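PDB 2F5Y: regulator of G-protein signalling 3 isoform 1 from Homo sapiens, which probably binds the C-terminal tails of partner proteins through its PDZ domain, linking them to the regulation of G-protein signalling. Local coordinates for residues I7-G12 with S73-L78; P25-A30 with Q43-V48; L49-R54 with H66-C71. All blocks are in the same frame, centred on the assembly; numbering follows the deposited sequence.

Contact 1. Residues I7-G12 with S73-L78; sequences ITIPRG and SEIILL
T8 meets E74 and I76 on one face of an antiparallel strand pair, while I9 packs on I75 and L77 on the other. On the T8 face, CG2 of T8 lies 3.4 Å from OE1 of E74, the two side chains crossing obliquely. T8 runs side by side with I76 and points the same way, its OG1 3.8 Å from I76 CG2. An alanine in place of T8 would lack OG1 and CG2, and would probably leave the aliphatic flank of I76 and the carboxylate end of E74 without their neighbour across the strands. On the I9 face methyl ends meet: CD1 of I9 stands 3.7 Å from CD1 of I75 and 4.2 Å from CD1 of L77. In addition, I75 holds CG1 between its backbone N and carbonyl carbon (chi1 56°), and from there CG1 reaches CB of I9.

These side chains are positioned by a regular backbone register. I7 N donates to L77 O at 2.8 Å, and I9 N donates to I75 O at 2.8 Å with an N-H...O angle of 172°; the reverse bonds, from L77 N to I7 O and from I75 N to I9 O, complete both pairs. Past P10 the pairing ends with R11 N bound to S73 O at 2.7 Å. The strand axes approach to 4.6 Å and run at 167°.

Further out, R11 NH1 bonds to C71 O beyond helix 61-69. Helix 36-40 (P36, A37, A40) and F16 cover the I9 face, while strand 47-51 adjoins strand 74-81, bringing L51 against I75 and L77.

Contact 2. Residues P25-A30 with Q43-V48; sequences PVRVQA and QQLDTV
V28 and V26 carry the backbone bonds that join P25-A30 to Q43-V48. V28 N donates to D46 O at 2.8 Å, V28 O accepts from L45 N at 3.0 Å, and V48 N reaches V26 O at 3.0 Å in a nearly straight bond (173°). Two of these flank R27 and T47, the single bridged pair. A water extends the link, accepting from V26 N and donating to V48 O.

Among polar side chains, D46 OD2 accepts from Q43 N at 2.9 Å, the N-H arriving 53° out of the carboxylate plane. This bond spans the type II turn Q43-D46, and OD2 also has a salt bridge to R81.

Non-polar contacts fill the rest. L45 CD1 sits over one face of the R27 guanidinium, toward its rim and 3.5 Å from NH1; NE is placed for this by the bend at chi3 (85°). P25 CG presses on T47 CG2 at 3.3 Å, while V28 CG2 lies 3.7 Å from D46 CB.

Strand 27-31 pairs on its other side with strand 18-21, with a classic bulge where Q29 and A30 face T19, and strand 47-51 continues the four-stranded sheet alongside strand 74-81. The contact thus couples the two sheets.

Contact 3. Residues L49-R54 with H66-C71; sequences LQLNER and HEIRSC. With SO4 (sulfate ion), chain D.
The tight turn L51-R54 of the PDZ domain, type II' and leading from strand 47-51 into strand 54-55, packs against the C-terminal end of helix 61-69 through L51, N52 and R54 on one side and E67, I68 and C71 on the other. In PDZ domains this helix typically forms one wall of the peptide-binding groove.

L51 is the apolar link. Its CG is anti to the backbone N (chi1 168°), and the two methyls beyond divide between neighbouring helix residues: CD2 lies 3.9 Å from E67 CB, and CD1 lies 4.3 Å from I68 CG1. The L51 and E67 side chains cross at about a right angle. One residue on, N52 ND2 approaches C71 SG at 3.4 Å, while its OD1 accepts from I76 N and so ties the turn to strand 74-81.

The charged link is R54 to E67. NH1 of R54 forms a salt bridge to OE2 of E67 at 3.0 Å. NH1 comes just as close to CD of E67, too near for a clean ion pair, and R54 was modelled in two conformers, so the fine geometry is doubtful. W59 touches both side chains.

Just past the helix, S70 OG donates to H66 O at 2.7 Å. On the helix itself, away from the turn, a sulfate, probably from the crystallisation liquor, is held only weakly, H66 ND1 meeting O4 at 2.7 Å and R69 NH2 meeting O3 at 3.4 Å.

The chemistry is therefore mixed: an apolar centre at L51 and I68, and a charge pair on exposed R54 and partly exposed E67. With R54 in two conformers, this pairing may be only one of its arrangements, while the L51 packing does not depend on it.

In the fold
From the N terminus, strand 3-10 finds its partner only in strand 74-81, so contact 1 closes the longest loop and encloses both others. Within it, contact 2 closes first, bringing 25-30 to 43-48 and closing a loop that contains helix 36-40. Contact 3 follows in series: 49-54 continues directly from 43-48, and helix 61-69 folds back on it. No loops cross. Strands 47-51 and 74-81 are neighbours in one sheet, which joins the three: L77 CD2 of contact 1 packs against V48 CG1 of contact 2 and L51 CD1 of contact 3. Together they tie the two-stranded sheet, the four-stranded sheet and helix 61-69 into one compact domain.

Contact 1. Residues I7-G12 with S73-L78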
loop_
_atom_site.group_PDB
_atom_site.type_symbol
_atom_site.label_atom_id
_atom_site.label_comp_id
_atom_site.label_asym_id
_atom_site.label_seq_id
_atom_site.Cartn_x
_atom_site.Cartn_y
_atom_site.Cartn_z
ATOM N N ILE A 7 6.664 4.652 -1.575
ATOM C CA ILE A 7 5.786 4.780 -2.736
ATOM C C ILE A 7 4.679 5.782 -2.396
ATOM O O ILE A 7 3.945 5.583 -1.417
ATOM C CB ILE A 7 5.120 3.424 -3.075
ATOM C CG1 ILE A 7 6.168 2.317 -3.262
ATOM C CG2 ILE A 7 4.216 3.541 -4.326
ATOM C CD1 ILE A 7 7.109 2.523 -4.428
ATOM N N THR A 8 4.557 6.840 -3.206
ATOM C CA THR A 8 3.584 7.928 -2.968
ATOM C C THR A 8 2.455 7.821 -3.997
ATOM O O THR A 8 2.674 7.979 -5.191
ATOM C CB THR A 8 4.241 9.351 -3.068
ATOM O OG1 THR A 8 5.261 9.497 -2.067
ATOM C CG2 THR A 8 3.210 10.449 -2.863
ATOM N N ILE A 9 1.245 7.555 -3.526
ATOM C CA ILE A 9 0.130 7.299 -4.414
ATOM C C ILE A 9 -0.948 8.311 -4.152
ATOM O O ILE A 9 -1.603 8.243 -3.120
ATOM C CB ILE A 9 -0.483 5.927 -4.185
ATOM C CG1 ILE A 9 0.606 4.858 -4.113
ATOM C CG2 ILE A 9 -1.518 5.636 -5.293
ATOM C CD1 ILE A 9 0.130 3.552 -3.494
ATOM N N PRO A 10 -1.136 9.260 -5.078
ATOM C CA PRO A 10 -2.302 10.147 -4.995
ATOM C C PRO A 10 -3.588 9.375 -5.275
ATOM O O PRO A 10 -3.578 8.393 -6.015
ATOM C CB PRO A 10 -2.041 11.212 -6.070
ATOM C CG PRO A 10 -0.593 11.033 -6.476
ATOM C CD PRO A 10 -0.272 9.581 -6.223
ATOM N N ARG A 11 -4.669 9.806 -4.646
ATOM C CA ARG A 11 -5.973 9.209 -4.822
ATOM C C ARG A 11 -6.457 9.440 -6.259
ATOM O O ARG A 11 -6.374 10.554 -6.781
ATOM C CB ARG A 11 -6.938 9.827 -3.802
ATOM C CG ARG A 11 -8.372 9.418 -3.931
ATOM C CD ARG A 11 -9.187 9.992 -2.798
ATOM N NE ARG A 11 -9.023 9.234 -1.560
ATOM C CZ ARG A 11 -9.643 8.089 -1.296
ATOM N NH1 ARG A 11 -9.437 7.473 -0.135
ATOM N NH2 ARG A 11 -10.460 7.544 -2.186
ATOM N N GLY A 12 -6.959 8.383 -6.886
ATOM C CA GLY A 12 -7.518 8.457 -8.219
ATOM C C GLY A 12 -9.034 8.497 -8.217
ATOM O O GLY A 12 -9.659 8.814 -7.207
ATOM N N SER A 73 -6.097 12.517 0.166
ATOM C CA SER A 73 -5.464 13.021 -1.051
ATOM C C SER A 73 -4.427 12.071 -1.622
ATOM O O SER A 73 -4.370 11.844 -2.835
ATOM C CB SER A 73 -4.835 14.387 -0.754
ATOM O OG SER A 73 -5.799 15.279 -0.199
ATOM N N GLU A 74 -3.599 11.531 -0.737
ATOM C CA GLU A 74 -2.593 10.558 -1.124
ATOM C C GLU A 74 -2.105 9.758 0.067
ATOM O O GLU A 74 -2.148 10.229 1.213
ATOM C CB GLU A 74 -1.391 11.256 -1.769
ATOM C CG GLU A 74 -0.470 11.969 -0.797
ATOM C CD GLU A 74 0.703 12.641 -1.494
ATOM O OE1 GLU A 74 0.669 12.748 -2.736
ATOM O OE2 GLU A 74 1.653 13.064 -0.798
ATOM N N ILE A 75 -1.623 8.554 -0.225
ATOM C CA ILE A 75 -0.958 7.738 0.762
ATOM C C ILE A 75 0.518 7.681 0.398
ATOM O O ILE A 75 0.888 7.730 -0.772
ATOM C CB ILE A 75 -1.541 6.300 0.855
ATOM C CG1 ILE A 75 -1.517 5.590 -0.505
ATOM C CG2 ILE A 75 -2.958 6.329 1.426
ATOM C CD1 ILE A 75 -1.875 4.081 -0.429
ATOM N N ILE A 76 1.359 7.619 1.422
ATOM C CA ILE A 76 2.774 7.345 1.248
ATOM C C ILE A 76 3.006 6.054 1.999
ATOM O O ILE A 76 2.826 6.008 3.215
ATOM C CB ILE A 76 3.658 8.441 1.838
ATOM C CG1 ILE A 76 3.238 9.805 1.301
ATOM C CG2 ILE A 76 5.128 8.156 1.513
ATOM C CD1 ILE A 76 3.734 10.969 2.157
ATOM N N LEU A 77 3.350 4.999 1.269
ATOM C CA LEU A 77 3.607 3.701 1.874
ATOM C C LEU A 77 5.086 3.445 1.843
ATOM O O LEU A 77 5.726 3.669 0.826
ATOM C CB LEU A 77 2.950 2.585 1.082
ATOM C CG LEU A 77 1.445 2.578 0.907
ATOM C CD1 LEU A 77 1.087 1.361 0.012
ATOM C CD2 LEU A 77 0.745 2.517 2.274
ATOM N N LEU A 78 5.631 2.981 2.960
ATOM C CA LEU A 78 6.955 2.423 2.950
ATOM C C LEU A 78 6.800 0.903 2.855
ATOM O O LEU A 78 6.162 0.282 3.697
ATOM C CB LEU A 78 7.724 2.816 4.199
ATOM C CG LEU A 78 9.178 2.370 4.119
ATOM C CD1 LEU A 78 9.953 3.317 3.218
ATOM C CD2 LEU A 78 9.759 2.305 5.499
#

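Contact 2. Residues P25-A30 with Q43-V48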
loop_
_atom_site.group_PDB
_atom_site.type_symbol
_atom_site.label_atom_id
_atom_site.label_comp_id
_atom_site.label_asym_id
_atom_site.label_seq_id
_atom_site.Cartn_x
_atom_site.Cartn_y
_atom_site.Cartn_z
ATOM N N PRO A 25 2.602 -8.613 9.074
ATOM C CA PRO A 25 2.205 -7.480 8.250
ATOM C C PRO A 25 1.299 -7.809 7.071
ATOM O O PRO A 25 1.108 -8.965 6.695
ATOM C CB PRO A 25 3.547 -6.959 7.729
ATOM C CG PRO A 25 4.383 -8.184 7.597
ATOM C CD PRO A 25 3.867 -9.201 8.596
ATOM N N VAL A 26 0.760 -6.754 6.494
ATOM C CA VAL A 26 -0.120 -6.834 5.363
ATOM C C VAL A 26 0.746 -6.846 4.115
ATOM O O VAL A 26 1.818 -6.252 4.088
ATOM C CB VAL A 26 -1.108 -5.633 5.390
ATOM C CG1 VAL A 26 -2.044 -5.644 4.180
ATOM C CG2 VAL A 26 -1.894 -5.621 6.739
ATOM N N ARG A 27 0.310 -7.571 3.100
ATOM C CA ARG A 27 1.055 -7.665 1.831
ATOM C C ARG A 27 0.189 -7.166 0.682
ATOM O O ARG A 27 -1.037 -7.252 0.728
ATOM C CB ARG A 27 1.476 -9.112 1.566
ATOM C CG ARG A 27 2.567 -9.242 0.522
ATOM C CD ARG A 27 2.869 -10.705 0.186
ATOM N NE ARG A 27 1.954 -11.224 -0.823
ATOM C CZ ARG A 27 1.786 -12.509 -1.111
ATOM N NH1 ARG A 27 2.480 -13.434 -0.468
ATOM N NH2 ARG A 27 0.918 -12.871 -2.050
ATOM N N VAL A 28 0.822 -6.639 -0.353
ATOM C CA VAL A 28 0.092 -6.223 -1.554
ATOM C C VAL A 28 -0.218 -7.465 -2.380
ATOM O O VAL A 28 0.686 -8.222 -2.753
ATOM C CB VAL A 28 0.891 -5.211 -2.380
ATOM C CG1 VAL A 28 0.091 -4.778 -3.621
ATOM C CG2 VAL A 28 1.266 -3.992 -1.514
ATOM N N GLN A 29 -1.508 -7.685 -2.632
ATOM C CA GLN A 29 -1.962 -8.817 -3.423
ATOM C C GLN A 29 -1.712 -8.541 -4.886
ATOM O O GLN A 29 -1.081 -9.324 -5.569
ATOM C CB GLN A 29 -3.464 -9.059 -3.254
ATOM C CG GLN A 29 -3.857 -10.226 -2.416
ATOM C CD GLN A 29 -3.547 -11.608 -3.002
ATOM O OE1 GLN A 29 -2.654 -11.797 -3.840
ATOM N NE2 GLN A 29 -4.290 -12.596 -2.517
ATOM N N ALA A 30 -2.259 -7.430 -5.354
ATOM C CA ALA A 30 -2.187 -7.051 -6.753
ATOM C C ALA A 30 -2.297 -5.546 -6.877
ATOM O O ALA A 30 -2.584 -4.826 -5.899
ATOM C CB ALA A 30 -3.302 -7.748 -7.575
ATOM N N GLN A 43 4.008 -2.756 -6.307
ATOM C CA GLN A 43 3.940 -4.020 -7.010
ATOM C C GLN A 43 3.581 -5.134 -6.053
ATOM O O GLN A 43 3.739 -5.005 -4.843
ATOM C CB GLN A 43 5.254 -4.320 -7.740
ATOM C CG GLN A 43 6.439 -4.553 -6.839
ATOM C CD GLN A 43 7.716 -4.735 -7.623
ATOM O OE1 GLN A 43 7.994 -3.976 -8.544
ATOM N NE2 GLN A 43 8.504 -5.746 -7.259
ATOM N N GLN A 44 3.082 -6.225 -6.619
ATOM C CA GLN A 44 2.656 -7.365 -5.835
ATOM C C GLN A 44 3.824 -7.928 -5.025
ATOM O O GLN A 44 4.978 -7.813 -5.442
ATOM C CB GLN A 44 2.047 -8.431 -6.745
ATOM C CG GLN A 44 3.025 -9.083 -7.681
ATOM C CD GLN A 44 2.327 -9.870 -8.779
ATOM O OE1 GLN A 44 1.636 -9.299 -9.630
ATOM N NE2 GLN A 44 2.509 -11.187 -8.768
ATOM N N LEU A 45 3.492 -8.536 -3.877
ATOM C CA LEU A 45 4.456 -9.070 -2.895
ATOM C C LEU A 45 5.085 -7.998 -2.011
ATOM O O LEU A 45 5.772 -8.330 -1.036
ATOM C CB LEU A 45 5.566 -9.929 -3.530
ATOM C CG LEU A 45 5.355 -11.437 -3.693
ATOM C CD1 LEU A 45 5.062 -12.105 -2.362
ATOM C CD2 LEU A 45 4.247 -11.698 -4.687
ATOM N N ASP A 46 4.866 -6.724 -2.323
ATOM C CA ASP A 46 5.348 -5.664 -1.442
ATOM C C ASP A 46 4.747 -5.835 -0.043
ATOM O O ASP A 46 3.531 -5.923 0.104
ATOM C CB ASP A 46 4.965 -4.290 -1.980
ATOM C CG ASP A 46 5.817 -3.851 -3.149
ATOM O OD1 ASP A 46 6.831 -4.514 -3.460
ATOM O OD2 ASP A 46 5.455 -2.820 -3.752
ATOM N N THR A 47 5.594 -5.881 0.977
ATOM C CA THR A 47 5.113 -5.972 2.361
ATOM C C THR A 47 5.077 -4.555 2.921
ATOM O O THR A 47 6.016 -3.797 2.740
ATOM C CB THR A 47 5.991 -6.923 3.225
ATOM O OG1 THR A 47 6.000 -8.228 2.633
ATOM C CG2 THR A 47 5.466 -7.051 4.648
ATOM N N VAL A 48 3.978 -4.215 3.586
ATOM C CA VAL A 48 3.703 -2.855 4.019
ATOM C C VAL A 48 4.172 -2.641 5.453
ATOM O O VAL A 48 3.723 -3.312 6.389
ATOM C CB VAL A 48 2.203 -2.520 3.913
ATOM C CG1 VAL A 48 1.987 -1.018 4.123
ATOM C CG2 VAL A 48 1.643 -2.949 2.559
HETATM O O HOH W 1 1.309 -4.148 7.391
#

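Contact 3. Residues L49-R54 with H66-C71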
loop_
_atom_site.group_PDB
_atom_site.type_symbol
_atom_site.label_atom_id
_atom_site.label_comp_id
_atom_site.label_asym_id
_atom_site.label_seq_id
_atom_site.Cartn_x
_atom_site.Cartn_y
_atom_site.Cartn_z
ATOM N N LEU A 49 5.083 -1.687 5.615
ATOM C CA LEU A 49 5.683 -1.391 6.903
ATOM C C LEU A 49 5.107 -0.131 7.516
ATOM O O LEU A 49 4.974 -0.043 8.732
ATOM C CB LEU A 49 7.198 -1.269 6.744
ATOM C CG LEU A 49 7.880 -2.440 6.024
ATOM C CD1 LEU A 49 9.367 -2.122 5.797
ATOM C CD2 LEU A 49 7.679 -3.775 6.784
ATOM N N GLN A 50 4.775 0.843 6.676
ATOM C CA GLN A 50 4.313 2.158 7.118
ATOM C C GLN A 50 3.298 2.747 6.143
ATOM O O GLN A 50 3.442 2.618 4.914
ATOM C CB GLN A 50 5.486 3.134 7.250
ATOM C CG GLN A 50 5.180 4.358 8.103
ATOM C CD GLN A 50 6.425 5.101 8.538
ATOM O OE1 GLN A 50 6.920 5.962 7.820
ATOM N NE2 GLN A 50 6.930 4.782 9.726
ATOM N N LEU A 51 2.275 3.384 6.716
ATOM C CA LEU A 51 1.291 4.159 5.982
ATOM C C LEU A 51 1.331 5.596 6.525
ATOM O O LEU A 51 1.015 5.841 7.690
ATOM C CB LEU A 51 -0.100 3.566 6.187
ATOM C CG LEU A 51 -1.260 4.428 5.706
ATOM C CD1 LEU A 51 -1.265 4.409 4.208
ATOM C CD2 LEU A 51 -2.572 3.921 6.274
ATOM N N ASN A 52 1.716 6.535 5.672
ATOM C CA ASN A 52 1.886 7.938 6.088
ATOM C C ASN A 52 2.820 8.011 7.307
ATOM O O ASN A 52 3.924 7.482 7.238
ATOM C CB ASN A 52 0.505 8.608 6.264
ATOM C CG ASN A 52 -0.293 8.631 4.941
ATOM O OD1 ASN A 52 0.293 8.564 3.857
ATOM N ND2 ASN A 52 -1.620 8.693 5.031
ATOM N N GLU A 53 2.410 8.617 8.416
ATOM C CA GLU A 53 3.312 8.718 9.574
ATOM C C GLU A 53 3.357 7.444 10.436
ATOM O O GLU A 53 4.272 7.275 11.245
ATOM C CB GLU A 53 2.920 9.918 10.456
ATOM N N ARG A 54 2.406 6.538 10.216
ATOM C CA ARG A 54 2.150 5.444 11.148
ATOM C C ARG A 54 2.732 4.096 10.731
ATOM O O ARG A 54 2.400 3.575 9.675
ATOM C CB ARG A 54 0.645 5.310 11.360
ATOM C CG ARG A 54 0.039 6.571 11.962
ATOM C CD ARG A 54 -1.272 6.295 12.660
ATOM N NE ARG A 54 -2.399 6.259 11.735
ATOM C CZ ARG A 54 -3.611 5.806 12.042
ATOM N NH1 ARG A 54 -4.556 5.827 11.122
ATOM N NH2 ARG A 54 -3.886 5.329 13.260
ATOM N N HIS A 66 -9.282 -0.108 5.802
ATOM C CA HIS A 66 -10.122 0.940 6.354
ATOM C C HIS A 66 -9.381 2.269 6.408
ATOM O O HIS A 66 -9.956 3.314 6.093
ATOM C CB HIS A 66 -10.592 0.558 7.762
ATOM C CG HIS A 66 -11.411 1.616 8.423
ATOM N ND1 HIS A 66 -12.790 1.604 8.409
ATOM C CD2 HIS A 66 -11.048 2.732 9.102
ATOM C CE1 HIS A 66 -13.243 2.664 9.057
ATOM N NE2 HIS A 66 -12.207 3.366 9.483
ATOM N N GLU A 67 -8.112 2.221 6.815
ATOM C CA GLU A 67 -7.309 3.430 6.969
ATOM C C GLU A 67 -6.904 4.018 5.619
ATOM O O GLU A 67 -6.928 5.237 5.423
ATOM C CB GLU A 67 -6.064 3.157 7.808
ATOM C CG GLU A 67 -5.701 4.312 8.716
ATOM C CD GLU A 67 -6.867 4.721 9.624
ATOM O OE1 GLU A 67 -7.452 3.840 10.293
ATOM O OE2 GLU A 67 -7.198 5.924 9.660
ATOM N N ILE A 68 -6.536 3.142 4.696
ATOM C CA ILE A 68 -6.203 3.552 3.347
ATOM C C ILE A 68 -7.383 4.287 2.732
ATOM O O ILE A 68 -7.216 5.379 2.219
ATOM C CB ILE A 68 -5.805 2.348 2.459
ATOM C CG1 ILE A 68 -4.412 1.868 2.855
ATOM C CG2 ILE A 68 -5.817 2.731 0.971
ATOM C CD1 ILE A 68 -3.945 0.589 2.150
ATOM N N ARG A 69 -8.577 3.705 2.819
ATOM C CA ARG A 69 -9.759 4.309 2.216
ATOM C C ARG A 69 -10.158 5.637 2.840
ATOM O O ARG A 69 -10.920 6.381 2.246
ATOM C CB ARG A 69 -10.936 3.349 2.262
ATOM C CG ARG A 69 -10.763 2.161 1.345
ATOM C CD ARG A 69 -11.910 1.200 1.500
ATOM N NE ARG A 69 -13.175 1.816 1.107
ATOM C CZ ARG A 69 -14.377 1.301 1.353
ATOM N NH1 ARG A 69 -15.452 1.953 0.958
ATOM N NH2 ARG A 69 -14.510 0.136 1.984
ATOM N N SER A 70 -9.639 5.926 4.029
ATOM C CA SER A 70 -9.945 7.159 4.759
ATOM C C SER A 70 -8.936 8.273 4.552
ATOM O O SER A 70 -9.092 9.332 5.144
ATOM C CB SER A 70 -10.010 6.865 6.260
ATOM O OG SER A 70 -10.926 5.820 6.528
ATOM N N CYS A 71 -7.896 8.054 3.752
ATOM C CA CYS A 71 -6.937 9.123 3.465
ATOM C C CYS A 71 -7.464 10.031 2.356
ATOM O O CYS A 71 -7.888 9.545 1.329
ATOM C CB CYS A 71 -5.579 8.550 3.064
ATOM S SG CYS A 71 -4.808 7.642 4.398
HETATM S S SO4 D . -12.987 -0.965 5.378
HETATM O O1 SO4 D . -14.251 -1.493 4.869
HETATM O O2 SO4 D . -12.383 -1.937 6.295
HETATM O O3 SO4 D . -12.090 -0.747 4.247
HETATM O O4 SO4 D . -13.234 0.299 6.074
#